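Polyketide synthase PksJ (Bacillus subtilis subsp. subtilis, PDB 4J1Q) probably reduces alpha- and beta-keto groups of polyketide intermediates stereoselectively with NADPH, through a ketoreductase domain of the bacillaene assembly line. Local coordinates at residues 326-339 with 373-385. Numbering follows the deposited sequence.
Sequences KDFPLDFFIFFSSV and KRFGSTISFNWPL. With NDP (NADPH dihydro-nicotinamide-adenine-dinucleotide phosphate), chain B.
W383 sets the edge of its indole against the face of the F336 ring, an edge-to-face pair with planes at 84° and centroids 4.7 Å apart. Followed outward, W383 CB lies 3.7 Å from C5N of the nicotinamide; CG and then CD1 pass the carbonyl oxygen of S337; NE1 sits over the F336 ring, off its centre, 3.4 Å from F336 CD1. F381 CB lies over one indole face, and W386 makes an edge-to-face pair with the indole. W383 CG stands beside its own backbone N (chi1 -71°), which leans the indole back along its strand, on the face shared with F336. F336 CB touches ribose O4D of NADPH. Both rings project from neighbouring parallel strands, 332-338 and 377-383, of the Rossmann fold that binds the cofactor; helix 349-370 lies in their connection. Backbone bonds join the middle, F381 N to F335 O (3.1 Å) being nearly straight at 171° at the hydrogen, whereas S337 N to F381 O is weak and bent. On the face with F336, I334 CG2 meets the F381 ring edge at CD1, 3.6 Å away. On the other face F335 CZ reaches T378 CG2 at 3.5 Å, and the hydroxyls of S337 and S380 bond D359 of that helix. N382 ND2 is gripped by D359 and by S338 O, which lies 2.8 Å from ND2 in the N382 amide plane, while ND2 stands above the S338 carbonyl plane. V339 N bonds W383 O, and S338 OG caps S340 N at the next helix. P384 O comes within 3.1 Å of C4N, the hydride-bearing carbon of NADPH.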
# COMPACT_ATOMS: atom_id res chain seq x y z
N LYS A 326 -9.98 15.38 -7.71
CA LYS A 326 -8.84 16.15 -8.18
C LYS A 326 -9.06 17.65 -7.98
O LYS A 326 -8.15 18.36 -7.55
CB LYS A 326 -8.58 15.85 -9.66
CG LYS A 326 -9.79 16.06 -10.56
CD LYS A 326 -9.38 16.29 -12.00
CE LYS A 326 -8.73 15.04 -12.60
NZ LYS A 326 -8.42 15.24 -14.05
N ASP A 327 -10.28 18.12 -8.25
CA ASP A 327 -10.55 19.57 -8.28
C ASP A 327 -10.97 20.14 -6.93
O ASP A 327 -11.48 21.25 -6.85
CB ASP A 327 -11.59 19.91 -9.35
CG ASP A 327 -11.09 19.61 -10.76
OD1 ASP A 327 -9.91 19.26 -10.92
OD2 ASP A 327 -11.89 19.75 -11.71
N PHE A 328 -10.72 19.39 -5.86
CA PHE A 328 -11.10 19.85 -4.53
C PHE A 328 -9.90 20.38 -3.77
O PHE A 328 -8.81 19.83 -3.88
CB PHE A 328 -11.73 18.72 -3.73
CG PHE A 328 -13.07 18.29 -4.24
CD1 PHE A 328 -14.22 18.70 -3.60
CD2 PHE A 328 -13.17 17.41 -5.31
CE1 PHE A 328 -15.46 18.25 -4.02
CE2 PHE A 328 -14.40 16.95 -5.74
CZ PHE A 328 -15.55 17.38 -5.10
N PRO A 329 -10.10 21.46 -3.00
CA PRO A 329 -9.03 22.08 -2.24
C PRO A 329 -8.76 21.37 -0.92
O PRO A 329 -8.97 21.97 0.14
CB PRO A 329 -9.56 23.50 -1.99
CG PRO A 329 -11.04 23.31 -1.92
CD PRO A 329 -11.37 22.21 -2.89
N LEU A 330 -8.28 20.13 -0.99
CA LEU A 330 -8.13 19.28 0.19
C LEU A 330 -7.02 19.75 1.13
O LEU A 330 -5.97 20.19 0.67
CB LEU A 330 -7.84 17.83 -0.22
CG LEU A 330 -8.88 17.09 -1.07
CD1 LEU A 330 -8.32 15.77 -1.57
CD2 LEU A 330 -10.14 16.86 -0.27
N ASP A 331 -7.22 19.55 2.43
CA ASP A 331 -6.13 19.68 3.40
C ASP A 331 -5.26 18.40 3.41
O ASP A 331 -4.06 18.47 3.68
CB ASP A 331 -6.68 19.97 4.80
CG ASP A 331 -7.63 21.19 4.85
OD1 ASP A 331 -7.55 22.08 3.96
OD2 ASP A 331 -8.47 21.25 5.79
N PHE A 332 -5.86 17.25 3.09
CA PHE A 332 -5.14 15.98 3.08
C PHE A 332 -5.84 14.89 2.26
O PHE A 332 -7.05 14.97 1.98
CB PHE A 332 -4.88 15.48 4.52
CG PHE A 332 -6.14 15.32 5.35
CD1 PHE A 332 -7.05 14.31 5.07
CD2 PHE A 332 -6.40 16.18 6.42
CE1 PHE A 332 -8.19 14.16 5.84
CE2 PHE A 332 -7.54 16.04 7.18
CZ PHE A 332 -8.44 15.03 6.89
N PHE A 333 -5.06 13.91 1.82
CA PHE A 333 -5.60 12.67 1.28
C PHE A 333 -4.75 11.56 1.88
O PHE A 333 -3.57 11.44 1.55
CB PHE A 333 -5.50 12.68 -0.25
CG PHE A 333 -6.40 11.69 -0.96
CD1 PHE A 333 -6.79 10.50 -0.35
CD2 PHE A 333 -6.72 11.88 -2.29
CE1 PHE A 333 -7.54 9.55 -1.04
CE2 PHE A 333 -7.47 10.94 -2.99
CZ PHE A 333 -7.86 9.75 -2.37
N ILE A 334 -5.30 10.86 2.86
CA ILE A 334 -4.56 9.85 3.61
C ILE A 334 -5.06 8.45 3.32
O ILE A 334 -6.26 8.18 3.43
CB ILE A 334 -4.67 10.10 5.12
CG1 ILE A 334 -3.82 11.31 5.54
CG2 ILE A 334 -4.30 8.84 5.89
CD1 ILE A 334 -4.34 11.99 6.79
N PHE A 335 -4.16 7.56 2.90
CA PHE A 335 -4.52 6.16 2.65
C PHE A 335 -4.29 5.36 3.93
O PHE A 335 -3.21 5.43 4.51
CB PHE A 335 -3.66 5.55 1.52
CG PHE A 335 -3.42 6.46 0.36
CD1 PHE A 335 -2.24 6.36 -0.37
CD2 PHE A 335 -4.39 7.35 -0.06
CE1 PHE A 335 -1.97 7.23 -1.42
CE2 PHE A 335 -4.14 8.22 -1.11
CZ PHE A 335 -2.94 8.16 -1.80
N PHE A 336 -5.22 4.49 4.25
CA PHE A 336 -4.99 3.52 5.33
C PHE A 336 -4.44 2.20 4.80
O PHE A 336 -5.18 1.28 4.43
CB PHE A 336 -6.27 3.29 6.15
CG PHE A 336 -6.55 4.40 7.13
CD1 PHE A 336 -5.76 5.56 7.15
CD2 PHE A 336 -7.57 4.28 8.06
CE1 PHE A 336 -6.02 6.57 8.05
CE2 PHE A 336 -7.83 5.29 8.96
CZ PHE A 336 -7.05 6.44 8.97
N SER A 337 -3.12 2.13 4.71
CA SER A 337 -2.44 0.95 4.18
C SER A 337 -2.08 0.06 5.37
O SER A 337 -2.54 0.30 6.48
CB SER A 337 -1.17 1.39 3.41
OG SER A 337 -0.37 0.29 3.02
N SER A 338 -1.18 -0.89 5.18
CA SER A 338 -0.96 -1.89 6.20
C SER A 338 0.51 -2.24 6.29
O SER A 338 1.26 -2.17 5.30
CB SER A 338 -1.75 -3.16 5.88
OG SER A 338 -1.20 -4.26 6.57
N VAL A 339 0.92 -2.70 7.47
CA VAL A 339 2.23 -3.30 7.62
C VAL A 339 2.50 -4.46 6.62
O VAL A 339 3.62 -4.68 6.20
CB VAL A 339 2.47 -3.69 9.09
CG1 VAL A 339 3.07 -5.08 9.20
CG2 VAL A 339 3.36 -2.64 9.76
N LYS A 373 -1.40 19.98 -10.12
CA LYS A 373 -2.59 19.28 -10.61
C LYS A 373 -3.47 18.74 -9.49
O LYS A 373 -4.68 18.69 -9.63
CB LYS A 373 -2.19 18.16 -11.57
CG LYS A 373 -1.55 18.68 -12.85
CD LYS A 373 -1.22 17.58 -13.84
CE LYS A 373 -0.74 18.21 -15.14
NZ LYS A 373 -0.66 17.23 -16.26
N ARG A 374 -2.85 18.36 -8.38
CA ARG A 374 -3.60 17.84 -7.23
C ARG A 374 -3.44 18.71 -5.99
O ARG A 374 -2.39 19.31 -5.77
CB ARG A 374 -3.19 16.40 -6.92
CG ARG A 374 -4.21 15.36 -7.37
CD ARG A 374 -4.13 15.14 -8.87
NE ARG A 374 -5.18 14.25 -9.34
CZ ARG A 374 -5.24 13.77 -10.57
NH1 ARG A 374 -4.37 14.17 -11.49
NH2 ARG A 374 -6.21 12.92 -10.90
N PHE A 375 -4.47 18.74 -5.15
CA PHE A 375 -4.50 19.63 -3.99
C PHE A 375 -4.35 18.85 -2.69
O PHE A 375 -5.04 17.84 -2.48
CB PHE A 375 -5.80 20.43 -3.97
CG PHE A 375 -5.94 21.42 -5.10
CD1 PHE A 375 -4.86 21.70 -5.93
CD2 PHE A 375 -7.11 22.14 -5.27
CE1 PHE A 375 -4.96 22.65 -6.93
CE2 PHE A 375 -7.21 23.12 -6.24
CZ PHE A 375 -6.13 23.37 -7.08
N GLY A 376 -3.49 19.35 -1.80
CA GLY A 376 -3.38 18.84 -0.43
C GLY A 376 -2.34 17.74 -0.22
O GLY A 376 -1.92 17.07 -1.16
N SER A 377 -1.94 17.55 1.04
CA SER A 377 -0.83 16.64 1.34
C SER A 377 -1.27 15.17 1.36
O SER A 377 -2.32 14.84 1.90
CB SER A 377 -0.17 17.03 2.66
OG SER A 377 -0.91 16.50 3.74
N THR A 378 -0.42 14.30 0.83
CA THR A 378 -0.77 12.89 0.67
C THR A 378 0.11 12.02 1.54
O THR A 378 1.33 12.08 1.45
CB THR A 378 -0.58 12.43 -0.79
OG1 THR A 378 -1.16 13.39 -1.67
CG2 THR A 378 -1.25 11.10 -1.00
N ILE A 379 -0.52 11.15 2.32
CA ILE A 379 0.21 10.24 3.19
C ILE A 379 -0.40 8.86 3.11
O ILE A 379 -1.62 8.72 3.09
CB ILE A 379 0.15 10.71 4.66
CG1 ILE A 379 0.67 12.14 4.76
CG2 ILE A 379 0.96 9.79 5.56
CD1 ILE A 379 0.45 12.77 6.12
N SER A 380 0.44 7.83 3.13
CA SER A 380 -0.01 6.46 3.31
C SER A 380 0.55 5.94 4.63
O SER A 380 1.75 6.08 4.90
CB SER A 380 0.45 5.60 2.14
OG SER A 380 -0.07 4.25 2.19
N PHE A 381 -0.32 5.40 5.49
CA PHE A 381 0.14 4.87 6.78
C PHE A 381 0.20 3.36 6.66
O PHE A 381 -0.81 2.71 6.36
CB PHE A 381 -0.83 5.27 7.92
CG PHE A 381 -0.73 6.71 8.36
CD1 PHE A 381 -1.41 7.72 7.67
CD2 PHE A 381 -0.03 7.06 9.49
CE1 PHE A 381 -1.35 9.04 8.09
CE2 PHE A 381 0.04 8.38 9.92
CZ PHE A 381 -0.63 9.38 9.22
N ASN A 382 1.36 2.78 6.96
CA ASN A 382 1.40 1.35 7.19
C ASN A 382 1.06 0.97 8.62
O ASN A 382 1.93 1.04 9.52
CB ASN A 382 2.75 0.77 6.78
CG ASN A 382 3.08 1.04 5.35
OD1 ASN A 382 3.72 2.06 5.03
ND2 ASN A 382 2.69 0.13 4.47
N TRP A 383 -0.21 0.65 8.84
CA TRP A 383 -0.73 0.38 10.19
C TRP A 383 -0.43 -1.02 10.58
O TRP A 383 -0.58 -1.96 9.77
CB TRP A 383 -2.24 0.55 10.23
CG TRP A 383 -2.75 1.96 10.11
CD1 TRP A 383 -3.77 2.41 9.28
CD2 TRP A 383 -2.38 3.13 10.95
NE1 TRP A 383 -4.01 3.75 9.49
CE2 TRP A 383 -3.21 4.24 10.48
CE3 TRP A 383 -1.47 3.35 11.98
CZ2 TRP A 383 -3.15 5.50 11.07
CZ3 TRP A 383 -1.38 4.63 12.52
CH2 TRP A 383 -2.22 5.69 12.09
N PRO A 384 -0.11 -1.21 11.87
CA PRO A 384 -0.12 -2.55 12.40
C PRO A 384 -1.55 -2.97 12.78
O PRO A 384 -2.51 -2.21 12.57
CB PRO A 384 0.73 -2.41 13.65
CG PRO A 384 0.36 -1.04 14.17
CD PRO A 384 0.17 -0.21 12.92
N LEU A 385 -1.66 -4.16 13.36
CA LEU A 385 -2.93 -4.66 13.91
C LEU A 385 -3.43 -3.69 14.98
O LEU A 385 -2.73 -3.44 15.95
CB LEU A 385 -2.69 -6.05 14.54
CG LEU A 385 -3.85 -7.00 14.88
CD1 LEU A 385 -4.49 -6.69 16.23
CD2 LEU A 385 -4.89 -7.07 13.76
PA NDP B . -13.01 -3.27 8.08
O1A NDP B . -13.16 -4.47 7.13
O2A NDP B . -13.74 -3.13 9.37
O5B NDP B . -13.22 -1.93 7.22
C5B NDP B . -13.15 -1.95 5.80
C4B NDP B . -14.42 -1.28 5.31
O4B NDP B . -14.31 -1.07 3.91
C3B NDP B . -15.61 -2.22 5.49
O3B NDP B . -16.53 -1.46 6.32
C2B NDP B . -16.17 -2.42 4.09
O2B NDP B . -17.62 -2.23 4.08
C1B NDP B . -15.57 -1.29 3.28
N9A NDP B . -15.36 -1.77 1.88
C8A NDP B . -14.81 -2.98 1.50
N7A NDP B . -14.79 -3.01 0.11
C5A NDP B . -15.28 -1.78 -0.36
C6A NDP B . -15.50 -1.24 -1.63
N6A NDP B . -15.25 -1.95 -2.78
N1A NDP B . -16.01 0.02 -1.74
C2A NDP B . -16.34 0.73 -0.63
N3A NDP B . -16.18 0.21 0.60
C4A NDP B . -15.61 -1.03 0.77
O3 NDP B . -11.43 -3.11 8.36
PN NDP B . -10.86 -1.91 9.25
O1N NDP B . -10.18 -2.63 10.41
O2N NDP B . -11.89 -0.80 9.40
O5D NDP B . -9.70 -1.33 8.29
C5D NDP B . -9.71 -0.01 7.74
C4D NDP B . -8.55 0.09 6.72
O4D NDP B . -7.30 0.08 7.43
C3D NDP B . -8.53 -1.13 5.79
O3D NDP B . -8.24 -0.73 4.43
C2D NDP B . -7.43 -1.99 6.36
O2D NDP B . -6.80 -2.70 5.30
C1D NDP B . -6.48 -1.00 7.05
N1N NDP B . -5.83 -1.61 8.22
C2N NDP B . -6.55 -1.99 9.32
C3N NDP B . -5.93 -2.62 10.42
C7N NDP B . -6.76 -3.02 11.65
O7N NDP B . -6.17 -3.27 12.70
N7N NDP B . -8.10 -3.19 11.55
C4N NDP B . -4.55 -2.94 10.37
C5N NDP B . -3.84 -2.57 9.21
C6N NDP B . -4.52 -1.91 8.15
P2B NDP B . -18.57 -2.95 2.99
O1X NDP B . -18.13 -4.43 3.09
O2X NDP B . -19.93 -2.56 3.54
O3X NDP B . -18.25 -2.33 1.65